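Local atomic coordinates of effector protein hopAB2 (Pseudomonas syringae pv. tomato, PDB entry 3HGL), a protein that is recognised by the tomato Pto resistance protein, triggering hypersensitive cell death, and suppresses plant immunity in susceptible hosts. Residues N10-Q15 and R50-N55. Sequence-based numbering, arbitrary orientation.
Sequences NSIVQQ and RQHFPN
Ile12 lies over one face of the His52 imidazole, and Gln15 meets the same ring at its edge. The CG1 methylene of Ile12 stands 3.5 Å from the ring centroid, nearly along the ring normal, a CH-pi contact made almost exactly over the centre. CG1 reaches the ring because it is anti to the carbonyl carbon of its own residue; CD1 continues past it toward His52 CB. The CG1-CD1 branch of this beta-branched residue suits the place, giving the flat ring a nonpolar bed while NE2 at the ring edge is left to hydrogen-bond. There, His52 NE2 donates to Gln15 OE1 at 2.7 Å, in the plane of the imidazole, with the amide turned steeply against the ring (78°). This bond requires the proton on NE2.

Glutamine is apt here because one amide can accept and donate at once. While OE1 takes the histidine proton, Gln15 NE2 gives a nearly straight bond (173°) of 2.8 Å to Gln51 OE1; the two bonds fix the rotation of the Gln15 amide. Its extended chain, with CG anti to the backbone N (chi1 -178°), reaches from helix 5-18 across to His52 and Gln51. A water accepts from Gln51 NE2 and more weakly from Gln15 NE2, which also bonds Glu19.

The contact ties helix 5-18 to helix 43-52 in this Pto-interacting, all-helical domain. The ring of His8, one turn before Ile12, also meets that of His52, their planes well inclined. Ile12 is buried and touches Leu71, so the aliphatic part of the contact adjoins helix 66-80.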
loop_
_atom_site.group_PDB
_atom_site.type_symbol
_atom_site.label_atom_id
_atom_site.label_comp_id
_atom_site.label_asym_id
_atom_site.label_seq_id
_atom_site.Cartn_x
_atom_site.Cartn_y
_atom_site.Cartn_z
ATOM N N ASN A 10 -1.733 5.787 7.732
ATOM C CA ASN A 10 -0.549 5.895 8.577
ATOM C C ASN A 10 -0.274 4.581 9.313
ATOM O O ASN A 10 0.879 4.189 9.482
ATOM C CB ASN A 10 -0.696 7.034 9.595
ATOM C CG ASN A 10 -0.590 8.412 8.955
ATOM O OD1 ASN A 10 0.187 8.617 8.018
ATOM N ND2 ASN A 10 -1.361 9.368 9.469
ATOM N N SER A 11 -1.333 3.898 9.743
ATOM C CA SER A 11 -1.177 2.632 10.452
ATOM C C SER A 11 -0.615 1.550 9.536
ATOM O O SER A 11 0.159 0.696 9.971
ATOM C CB SER A 11 -2.518 2.173 11.030
ATOM O OG SER A 11 -2.964 3.074 12.034
ATOM N N ILE A 12 -1.014 1.582 8.267
ATOM C CA ILE A 12 -0.518 0.600 7.309
ATOM C C ILE A 12 0.990 0.780 7.138
ATOM O O ILE A 12 1.731 -0.198 7.063
ATOM C CB ILE A 12 -1.213 0.745 5.939
ATOM C CG1 ILE A 12 -2.688 0.347 6.066
ATOM C CG2 ILE A 12 -0.503 -0.122 4.899
ATOM C CD1 ILE A 12 -3.521 0.622 4.818
ATOM N N VAL A 13 1.446 2.027 7.080
ATOM C CA VAL A 13 2.876 2.285 6.942
ATOM C C VAL A 13 3.593 1.683 8.152
ATOM O O VAL A 13 4.610 1.006 8.012
ATOM C CB VAL A 13 3.177 3.801 6.867
ATOM C CG1 VAL A 13 4.684 4.046 6.947
ATOM C CG2 VAL A 13 2.627 4.369 5.566
ATOM N N GLN A 14 3.044 1.921 9.342
ATOM C CA GLN A 14 3.618 1.394 10.576
ATOM C C GLN A 14 3.701 -0.126 10.508
ATOM O O GLN A 14 4.717 -0.721 10.878
ATOM C CB GLN A 14 2.759 1.804 11.776
ATOM C CG GLN A 14 2.721 3.297 12.033
ATOM C CD GLN A 14 4.039 3.821 12.556
ATOM O OE1 GLN A 14 4.467 3.464 13.654
ATOM N NE2 GLN A 14 4.697 4.663 11.771
ATOM N N GLN A 15 2.628 -0.751 10.030
ATOM C CA GLN A 15 2.587 -2.205 9.921
ATOM C C GLN A 15 3.664 -2.710 8.958
ATOM O O GLN A 15 4.374 -3.670 9.262
ATOM C CB GLN A 15 1.203 -2.665 9.447
ATOM C CG GLN A 15 1.052 -4.181 9.355
ATOM C CD GLN A 15 -0.372 -4.616 9.054
ATOM O OE1 GLN A 15 -1.233 -3.792 8.742
ATOM N NE2 GLN A 15 -0.625 -5.922 9.138
ATOM N N ARG A 50 -3.821 -7.435 1.852
ATOM C CA ARG A 50 -5.089 -8.157 1.839
ATOM C C ARG A 50 -5.945 -7.812 3.056
ATOM O O ARG A 50 -7.170 -7.873 2.994
ATOM C CB ARG A 50 -4.851 -9.668 1.755
ATOM C CG ARG A 50 -4.609 -10.133 0.324
ATOM C CD ARG A 50 -4.352 -11.631 0.218
ATOM N NE ARG A 50 -4.286 -12.055 -1.180
ATOM C CZ ARG A 50 -3.931 -13.271 -1.582
ATOM N NH1 ARG A 50 -3.601 -14.198 -0.693
ATOM N NH2 ARG A 50 -3.903 -13.560 -2.877
ATOM N N GLN A 51 -5.297 -7.437 4.156
ATOM C CA GLN A 51 -6.009 -7.062 5.380
ATOM C C GLN A 51 -6.693 -5.697 5.249
ATOM O O GLN A 51 -7.710 -5.433 5.898
ATOM C CB GLN A 51 -5.030 -6.988 6.556
ATOM C CG GLN A 51 -4.448 -8.313 6.991
ATOM C CD GLN A 51 -3.285 -8.150 7.956
ATOM O OE1 GLN A 51 -3.088 -7.080 8.543
ATOM N NE2 GLN A 51 -2.513 -9.216 8.134
ATOM N N HIS A 52 -6.129 -4.840 4.404
ATOM C CA HIS A 52 -6.624 -3.477 4.212
ATOM C C HIS A 52 -7.401 -3.225 2.922
ATOM O O HIS A 52 -8.142 -2.252 2.822
ATOM C CB HIS A 52 -5.434 -2.521 4.313
ATOM C CG HIS A 52 -4.698 -2.633 5.612
ATOM N ND1 HIS A 52 -5.173 -2.081 6.780
ATOM C CD2 HIS A 52 -3.568 -3.300 5.945
ATOM C CE1 HIS A 52 -4.371 -2.405 7.779
ATOM N NE2 HIS A 52 -3.389 -3.146 7.299
ATOM N N PHE A 53 -7.220 -4.099 1.940
ATOM C CA PHE A 53 -7.916 -3.994 0.660
ATOM C C PHE A 53 -8.507 -5.392 0.444
ATOM O O PHE A 53 -7.983 -6.189 -0.329
ATOM C CB PHE A 53 -6.910 -3.620 -0.439
ATOM C CG PHE A 53 -6.282 -2.257 -0.250
ATOM C CD1 PHE A 53 -6.974 -1.100 -0.603
ATOM C CD2 PHE A 53 -5.011 -2.128 0.310
ATOM C CE1 PHE A 53 -6.410 0.167 -0.399
ATOM C CE2 PHE A 53 -4.440 -0.864 0.518
ATOM C CZ PHE A 53 -5.142 0.283 0.161
ATOM N N PRO A 54 -9.608 -5.700 1.152
ATOM C CA PRO A 54 -10.328 -6.979 1.115
ATOM C C PRO A 54 -10.813 -7.487 -0.241
ATOM O O PRO A 54 -11.046 -8.683 -0.401
ATOM C CB PRO A 54 -11.475 -6.755 2.102
ATOM C CG PRO A 54 -11.751 -5.303 1.965
ATOM C CD PRO A 54 -10.361 -4.709 1.940
ATOM N N ASN A 55 -10.961 -6.589 -1.209
ATOM C CA ASN A 55 -11.415 -6.977 -2.544
ATOM C C ASN A 55 -10.255 -6.965 -3.540
ATOM O O ASN A 55 -10.447 -7.158 -4.739
ATOM C CB ASN A 55 -12.522 -6.027 -3.008
ATOM C CG ASN A 55 -13.829 -6.250 -2.264
ATOM O OD1 ASN A 55 -14.592 -5.312 -2.027
ATOM N ND2 ASN A 55 -14.100 -7.502 -1.908
HETATM O O HOH W 1 0.154 -8.900 9.961
#